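Local coordinates for uncharacterized protein AF_0924 (PDB 3DT5) that is of unknown function, the deposited part being the C-terminal domain of an archaeal protein assigned to the cell membrane, here with a bound calcium ion, at residues 91-102 with 123-132. Residues are numbered along the deposited sequence; the frame is centred on the assembly and turned at random. Where two conformers were deposited one is given.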
ATOM      1  N   PHE A  91     -11.057  -3.009   8.959  1.00 44.91           N
ATOM      2  CA  PHE A  91     -10.362  -4.144   8.352  1.00 44.05           C
ATOM      3  C   PHE A  91     -10.876  -4.339   6.909  1.00 43.59           C
ATOM      4  O   PHE A  91     -10.093  -4.540   5.982  1.00 41.93           O
ATOM      5  CB  PHE A  91     -10.614  -5.414   9.185  1.00 44.08           C
ATOM      6  CG  PHE A  91     -10.246  -6.680   8.470  1.00 46.69           C
ATOM      7  CD1 PHE A  91      -8.923  -7.135   8.461  1.00 45.10           C
ATOM      8  CD2 PHE A  91     -11.203  -7.415   7.794  1.00 46.25           C
ATOM      9  CE1 PHE A  91      -8.567  -8.316   7.773  1.00 47.05           C
ATOM     10  CE2 PHE A  91     -10.853  -8.615   7.120  1.00 48.02           C
ATOM     11  CZ  PHE A  91      -9.528  -9.055   7.114  1.00 47.56           C
ATOM     12  N   GLU A  92     -12.202  -4.288   6.750  1.00 43.69           N
ATOM     13  CA  GLU A  92     -12.806  -4.537   5.448  0.60 43.99           C
ATOM     14  C   GLU A  92     -12.442  -3.429   4.449  1.00 44.65           C
ATOM     15  O   GLU A  92     -12.137  -3.748   3.271  1.00 44.03           O
ATOM     16  CB  GLU A  92     -14.330  -4.742   5.546  0.60 44.27           C
ATOM     17  CG  GLU A  92     -14.757  -5.997   6.330  0.60 44.49           C
ATOM     18  CD  GLU A  92     -14.308  -7.326   5.688  0.60 48.16           C
ATOM     19  OE1 GLU A  92     -14.018  -7.361   4.473  0.60 47.08           O
ATOM     20  OE2 GLU A  92     -14.285  -8.361   6.398  0.60 50.94           O
ATOM     21  N   GLN A  93     -12.463  -2.158   4.900  1.00 43.31           N
ATOM     22  CA  GLN A  93     -12.066  -0.994   4.044  1.00 42.68           C
ATOM     23  C   GLN A  93     -10.635  -1.171   3.563  1.00 41.52           C
ATOM     24  O   GLN A  93     -10.342  -0.990   2.389  1.00 40.19           O
ATOM     25  CB  GLN A  93     -12.083   0.336   4.804  1.00 43.29           C
ATOM     26  CG  GLN A  93     -13.428   0.825   5.202  1.00 50.44           C
ATOM     27  CD  GLN A  93     -13.528   2.340   5.111  1.00 59.66           C
ATOM     28  OE1 GLN A  93     -12.554   3.072   5.381  1.00 60.78           O
ATOM     29  NE2 GLN A  93     -14.714   2.825   4.701  1.00 60.61           N
ATOM     30  N   TRP A  94      -9.754  -1.528   4.490  1.00 40.01           N
ATOM     31  CA  TRP A  94      -8.343  -1.712   4.150  1.00 41.16           C
ATOM     32  C   TRP A  94      -8.123  -2.915   3.280  1.00 41.42           C
ATOM     33  O   TRP A  94      -7.315  -2.854   2.353  1.00 42.19           O
ATOM     34  CB  TRP A  94      -7.430  -1.761   5.411  1.00 41.55           C
ATOM     35  CG  TRP A  94      -7.044  -0.395   5.811  1.00 39.65           C
ATOM     36  CD1 TRP A  94      -7.648   0.391   6.737  1.00 40.04           C
ATOM     37  CD2 TRP A  94      -6.012   0.414   5.196  1.00 42.00           C
ATOM     38  NE1 TRP A  94      -7.060   1.625   6.751  1.00 40.58           N
ATOM     39  CE2 TRP A  94      -6.054   1.673   5.817  1.00 39.89           C
ATOM     40  CE3 TRP A  94      -5.093   0.196   4.153  1.00 39.75           C
ATOM     41  CZ2 TRP A  94      -5.183   2.726   5.460  1.00 40.69           C
ATOM     42  CZ3 TRP A  94      -4.218   1.265   3.790  1.00 42.31           C
ATOM     43  CH2 TRP A  94      -4.272   2.491   4.455  1.00 39.01           C
ATOM     44  N   LYS A  95      -8.830  -4.019   3.528  1.00 40.79           N
ATOM     45  CA  LYS A  95      -8.640  -5.166   2.635  1.00 40.93           C
ATOM     46  C   LYS A  95      -9.006  -4.811   1.169  1.00 40.05           C
ATOM     47  O   LYS A  95      -8.296  -5.127   0.224  1.00 39.27           O
ATOM     48  CB  LYS A  95      -9.462  -6.356   3.119  1.00 41.62           C
ATOM     49  CG  LYS A  95      -9.090  -7.633   2.347  1.00 45.73           C
ATOM     50  CD  LYS A  95     -10.247  -8.629   2.240  1.00 55.53           C
ATOM     51  CE  LYS A  95     -10.207  -9.294   0.839  1.00 57.95           C
ATOM     52  NZ  LYS A  95     -11.510  -9.990   0.539  1.00 62.81           N
ATOM     53  N   GLU A  96     -10.141  -4.147   1.005  1.00 40.58           N
ATOM     54  CA  GLU A  96     -10.605  -3.690  -0.296  1.00 40.79           C
ATOM     55  C   GLU A  96      -9.585  -2.723  -0.944  1.00 40.09           C
ATOM     56  O   GLU A  96      -9.257  -2.832  -2.130  1.00 39.87           O
ATOM     57  CB  GLU A  96     -11.956  -3.027  -0.071  1.00 42.11           C
ATOM     58  CG  GLU A  96     -12.478  -2.219  -1.186  1.00 49.24           C
ATOM     59  CD  GLU A  96     -13.943  -1.804  -0.942  1.00 58.81           C
ATOM     60  OE1 GLU A  96     -14.689  -2.540  -0.219  1.00 62.72           O
ATOM     61  OE2 GLU A  96     -14.340  -0.749  -1.491  1.00 62.51           O
ATOM     62  N   ALA A  97      -9.093  -1.769  -0.165  1.00 38.59           N
ATOM     63  CA  ALA A  97      -8.151  -0.783  -0.703  1.00 38.95           C
ATOM     64  C   ALA A  97      -6.811  -1.413  -1.071  1.00 37.49           C
ATOM     65  O   ALA A  97      -6.240  -1.030  -2.092  1.00 38.49           O
ATOM     66  CB  ALA A  97      -7.960   0.384   0.267  1.00 39.07           C
ATOM     67  N   LEU A  98      -6.306  -2.337  -0.245  1.00 36.37           N
ATOM     68  CA  LEU A  98      -5.044  -3.019  -0.558  1.00 37.28           C
ATOM     69  C   LEU A  98      -5.146  -3.807  -1.862  1.00 36.74           C
ATOM     70  O   LEU A  98      -4.201  -3.810  -2.654  1.00 37.08           O
ATOM     71  CB  LEU A  98      -4.566  -3.935   0.600  1.00 35.86           C
ATOM     72  CG  LEU A  98      -4.150  -3.142   1.850  1.00 35.03           C
ATOM     73  CD1 LEU A  98      -3.962  -4.092   3.047  1.00 37.38           C
ATOM     74  CD2 LEU A  98      -2.873  -2.406   1.564  1.00 35.66           C
ATOM     75  N   ASP A  99      -6.292  -4.428  -2.091  1.00 37.53           N
ATOM     76  CA  ASP A  99      -6.509  -5.188  -3.352  1.00 38.84           C
ATOM     77  C   ASP A  99      -6.500  -4.249  -4.567  1.00 38.97           C
ATOM     78  O   ASP A  99      -5.886  -4.556  -5.613  1.00 39.76           O
ATOM     79  CB  ASP A  99      -7.795  -5.982  -3.272  1.00 38.47           C
ATOM     80  CG  ASP A  99      -7.653  -7.272  -2.417  1.00 42.84           C
ATOM     81  OD1 ASP A  99      -6.500  -7.790  -2.207  1.00 43.64           O
ATOM     82  OD2 ASP A  99      -8.721  -7.778  -1.986  1.00 46.57           O
ATOM     83  N   VAL A 100      -7.168  -3.094  -4.421  1.00 37.90           N
ATOM     84  CA  VAL A 100      -7.084  -2.034  -5.455  1.00 37.30           C
ATOM     85  C   VAL A 100      -5.656  -1.489  -5.626  1.00 37.08           C
ATOM     86  O   VAL A 100      -5.211  -1.298  -6.750  1.00 37.09           O
ATOM     87  CB  VAL A 100      -8.075  -0.854  -5.201  1.00 36.51           C
ATOM     88  CG1 VAL A 100      -7.922   0.219  -6.279  1.00 35.32           C
ATOM     89  CG2 VAL A 100      -9.521  -1.385  -5.230  1.00 38.67           C
ATOM     90  N   LEU A 101      -4.962  -1.217  -4.523  1.00 36.60           N
ATOM     91  CA  LEU A 101      -3.561  -0.802  -4.579  1.00 37.02           C
ATOM     92  C   LEU A 101      -2.686  -1.783  -5.393  1.00 38.85           C
ATOM     93  O   LEU A 101      -1.848  -1.389  -6.233  1.00 39.32           O
ATOM     94  CB  LEU A 101      -3.036  -0.724  -3.139  1.00 36.95           C
ATOM     95  CG  LEU A 101      -1.515  -0.519  -2.888  1.00 37.47           C
ATOM     96  CD1 LEU A 101      -1.134   0.881  -3.275  1.00 37.25           C
ATOM     97  CD2 LEU A 101      -1.224  -0.761  -1.364  1.00 36.42           C
ATOM     98  N   TRP A 102      -2.880  -3.080  -5.138  1.00 39.59           N
ATOM     99  CA  TRP A 102      -2.113  -4.100  -5.839  1.00 40.36           C
ATOM    100  C   TRP A 102      -2.452  -4.064  -7.343  1.00 39.92           C
ATOM    101  O   TRP A 102      -1.565  -4.057  -8.201  1.00 39.63           O
ATOM    102  CB  TRP A 102      -2.394  -5.497  -5.264  1.00 40.47           C
ATOM    103  CG  TRP A 102      -1.538  -6.524  -5.984  1.00 41.19           C
ATOM    104  CD1 TRP A 102      -1.938  -7.434  -6.964  1.00 42.33           C
ATOM    105  CD2 TRP A 102      -0.125  -6.675  -5.848  1.00 40.74           C
ATOM    106  NE1 TRP A 102      -0.834  -8.158  -7.394  1.00 41.19           N
ATOM    107  CE2 TRP A 102       0.280  -7.718  -6.727  1.00 42.55           C
ATOM    108  CE3 TRP A 102       0.841  -6.073  -5.021  1.00 40.88           C
ATOM    109  CZ2 TRP A 102       1.613  -8.134  -6.829  1.00 40.52           C
ATOM    110  CZ3 TRP A 102       2.177  -6.496  -5.134  1.00 42.23           C
ATOM    111  CH2 TRP A 102       2.537  -7.516  -6.024  1.00 42.88           C
ATOM    112  N   PRO A 123       5.493  -9.394 -10.158  1.00 35.34           N
ATOM    113  CA  PRO A 123       5.618 -10.076  -8.875  1.00 35.25           C
ATOM    114  C   PRO A 123       4.321 -10.766  -8.527  1.00 36.46           C
ATOM    115  O   PRO A 123       3.284 -10.370  -9.026  1.00 36.58           O
ATOM    116  CB  PRO A 123       5.905  -8.938  -7.892  1.00 35.48           C
ATOM    117  CG  PRO A 123       5.365  -7.697  -8.532  1.00 34.74           C
ATOM    118  CD  PRO A 123       5.460  -7.920 -10.020  1.00 35.08           C
ATOM    119  N   GLU A 124       4.380 -11.795  -7.691  1.00 38.30           N
ATOM    120  CA  GLU A 124       3.195 -12.498  -7.187  1.00 40.41           C
ATOM    121  C   GLU A 124       2.545 -11.652  -6.085  1.00 39.60           C
ATOM    122  O   GLU A 124       3.220 -10.935  -5.393  1.00 39.34           O
ATOM    123  CB  GLU A 124       3.596 -13.855  -6.613  1.00 40.53           C
ATOM    124  CG  GLU A 124       4.255 -14.774  -7.652  1.00 47.72           C
ATOM    125  CD  GLU A 124       3.260 -15.280  -8.703  1.00 56.92           C
ATOM    126  OE1 GLU A 124       3.157 -14.676  -9.811  1.00 60.34           O
ATOM    127  OE2 GLU A 124       2.579 -16.301  -8.427  1.00 61.35           O
ATOM    128  N   LYS A 125       1.231 -11.727  -5.938  1.00 40.54           N
ATOM    129  CA  LYS A 125       0.555 -10.906  -4.939  1.00 40.93           C
ATOM    130  C   LYS A 125       0.881 -11.406  -3.533  1.00 41.65           C
ATOM    131  O   LYS A 125       0.744 -12.605  -3.281  1.00 40.44           O
ATOM    132  CB  LYS A 125      -0.950 -10.972  -5.153  1.00 41.96           C
ATOM    133  CG  LYS A 125      -1.708  -9.955  -4.281  1.00 41.31           C
ATOM    134  CD  LYS A 125      -3.205 -10.044  -4.565  1.00 45.86           C
ATOM    135  CE  LYS A 125      -3.978  -9.268  -3.507  1.00 44.67           C
ATOM    136  NZ  LYS A 125      -5.395  -9.285  -3.989  1.00 47.27           N
ATOM    137  N   PRO A 126       1.261 -10.502  -2.599  1.00 42.00           N
ATOM    138  CA  PRO A 126       1.519 -11.045  -1.259  1.00 43.00           C
ATOM    139  C   PRO A 126       0.239 -11.210  -0.422  1.00 44.22           C
ATOM    140  O   PRO A 126      -0.834 -10.682  -0.797  1.00 45.35           O
ATOM    141  CB  PRO A 126       2.428  -9.981  -0.619  1.00 42.62           C
ATOM    142  CG  PRO A 126       1.942  -8.702  -1.216  1.00 42.83           C
ATOM    143  CD  PRO A 126       1.465  -9.032  -2.647  1.00 41.63           C
ATOM    144  N   ASP A 127       0.357 -11.930   0.695  1.00 43.19           N
ATOM    145  CA  ASP A 127      -0.680 -11.978   1.711  1.00 43.55           C
ATOM    146  C   ASP A 127      -0.648 -10.650   2.448  1.00 42.21           C
ATOM    147  O   ASP A 127       0.409 -10.192   2.824  1.00 42.96           O
ATOM    148  CB  ASP A 127      -0.406 -13.139   2.694  1.00 43.33           C
ATOM    149  CG  ASP A 127      -0.442 -14.487   1.992  1.00 46.78           C
ATOM    150  OD1 ASP A 127      -1.182 -14.601   1.000  1.00 47.44           O
ATOM    151  OD2 ASP A 127       0.284 -15.417   2.390  1.00 51.81           O
ATOM    152  N   TRP A 128      -1.810 -10.048   2.669  1.00 41.99           N
ATOM    153  CA  TRP A 128      -1.887  -8.810   3.454  1.00 41.10           C
ATOM    154  C   TRP A 128      -1.762  -9.175   4.940  1.00 41.08           C
ATOM    155  O   TRP A 128      -2.399 -10.138   5.405  1.00 42.11           O
ATOM    156  CB  TRP A 128      -3.200  -8.107   3.176  1.00 41.84           C
ATOM    157  CG  TRP A 128      -3.346  -7.742   1.722  1.00 41.84           C
ATOM    158  CD1 TRP A 128      -4.404  -8.023   0.903  1.00 43.00           C
ATOM    159  CD2 TRP A 128      -2.383  -7.032   0.925  1.00 41.33           C
ATOM    160  NE1 TRP A 128      -4.172  -7.507  -0.364  1.00 42.02           N
ATOM    161  CE2 TRP A 128      -2.937  -6.896  -0.375  1.00 42.63           C
ATOM    162  CE3 TRP A 128      -1.129  -6.452   1.192  1.00 39.74           C
ATOM    163  CZ2 TRP A 128      -2.268  -6.203  -1.405  1.00 41.92           C
ATOM    164  CZ3 TRP A 128      -0.464  -5.745   0.160  1.00 42.23           C
ATOM    165  CH2 TRP A 128      -1.036  -5.647  -1.118  1.00 40.85           C
ATOM    166  N   LEU A 129      -0.926  -8.461   5.665  1.00 38.77           N
ATOM    167  CA  LEU A 129      -0.700  -8.777   7.086  1.00 38.68           C
ATOM    168  C   LEU A 129      -1.725  -7.990   7.945  1.00 38.59           C
ATOM    169  O   LEU A 129      -1.365  -7.064   8.686  1.00 38.92           O
ATOM    170  CB  LEU A 129       0.736  -8.455   7.484  1.00 39.13           C
ATOM    171  CG  LEU A 129       1.782  -9.343   6.773  1.00 40.86           C
ATOM    172  CD1 LEU A 129       3.152  -8.905   7.097  1.00 40.71           C
ATOM    173  CD2 LEU A 129       1.662 -10.852   7.081  1.00 45.84           C
ATOM    174  N   ILE A 130      -3.001  -8.342   7.779  1.00 37.64           N
ATOM    175  CA  ILE A 130      -4.077  -7.634   8.432  1.00 37.79           C
ATOM    176  C   ILE A 130      -5.047  -8.640   9.077  1.00 37.26           C
ATOM    177  O   ILE A 130      -5.221  -9.757   8.580  1.00 35.90           O
ATOM    178  CB  ILE A 130      -4.827  -6.699   7.455  1.00 38.82           C
ATOM    179  CG1 ILE A 130      -5.442  -7.468   6.251  1.00 39.82           C
ATOM    180  CG2 ILE A 130      -3.909  -5.477   6.997  1.00 37.68           C
ATOM    181  CD1 ILE A 130      -6.414  -6.615   5.411  1.00 38.39           C
ATOM    182  N   GLY A 131      -5.691  -8.231  10.163  1.00 36.49           N
ATOM    183  CA  GLY A 131      -6.638  -9.122  10.883  1.00 34.38           C
ATOM    184  C   GLY A 131      -7.585  -8.331  11.749  1.00 33.17           C
ATOM    185  O   GLY A 131      -7.355  -7.155  12.004  1.00 31.08           O
ATOM    186  N   TYR A 132      -8.682  -8.946  12.177  1.00 32.98           N
ATOM    187  CA  TYR A 132      -9.438  -8.336  13.253  1.00 34.34           C
ATOM    188  C   TYR A 132      -9.947  -9.345  14.299  1.00 35.52           C
ATOM    189  O   TYR A 132     -10.357  -8.919  15.376  1.00 36.21           O
ATOM    190  CB  TYR A 132     -10.596  -7.490  12.705  1.00 34.85           C
ATOM    191  CG  TYR A 132     -11.660  -8.327  12.085  1.00 34.89           C
ATOM    192  CD1 TYR A 132     -12.797  -8.720  12.803  1.00 37.27           C
ATOM    193  CD2 TYR A 132     -11.508  -8.779  10.785  1.00 36.30           C
ATOM    194  CE1 TYR A 132     -13.786  -9.541  12.194  1.00 38.83           C
ATOM    195  CE2 TYR A 132     -12.475  -9.587  10.162  1.00 37.77           C
ATOM    196  CZ  TYR A 132     -13.599  -9.965  10.855  1.00 37.26           C
ATOM    197  OH  TYR A 132     -14.512 -10.761  10.205  1.00 37.49           O
TER
HETATM  198  O   HOH W   1      -5.712  -7.198  -6.186  1.00 46.18           O
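Trp102 presents one indole face to Lys125 and Pro126: Lys125 CG stands 3.6 Å from the centroid of its five-membered ring, only 7° off the normal, and Pro126 CD lies over the six-membered ring, both CH-pi contacts. Pro123 O sits at the edge of that indole. Trp128 takes Leu98 CB over one face, 3.7 Å from its five-membered-ring centroid, with Pro126 O farther off over the opposite face; Asp99 OD1 and Trp102 CB lie at its edge. Phe91 meets Tyr132 obliquely, planes at 52°, with Tyr132 CD2 over one Phe91 face toward the rim, 3.3 Å from Phe91 CD2, while Phe91 CE1 touches Ile130 CG1.

The polar centre is Asp99 OD1, which accepts from Trp128 NE1 at 3.0 Å (161° at the hydrogen) and forms a salt bridge with Lys125 NZ at 2.6 Å; the donors arrive from opposite faces of the carboxylate. Lys125, extended beyond CG, runs along the Trp102 indole in the opposite sense to reach it, and a water links Lys125 NZ to Asp99 O.

Segment 123-132 lies antiparallel along helix 88-116, Lys125 beside Trp102 and Tyr132 beside Phe91. The helix's Trp94 stacks on Phe34 and Leu101 packs on helix 16-35; strand 130-131 pairs in parallel with 83-85.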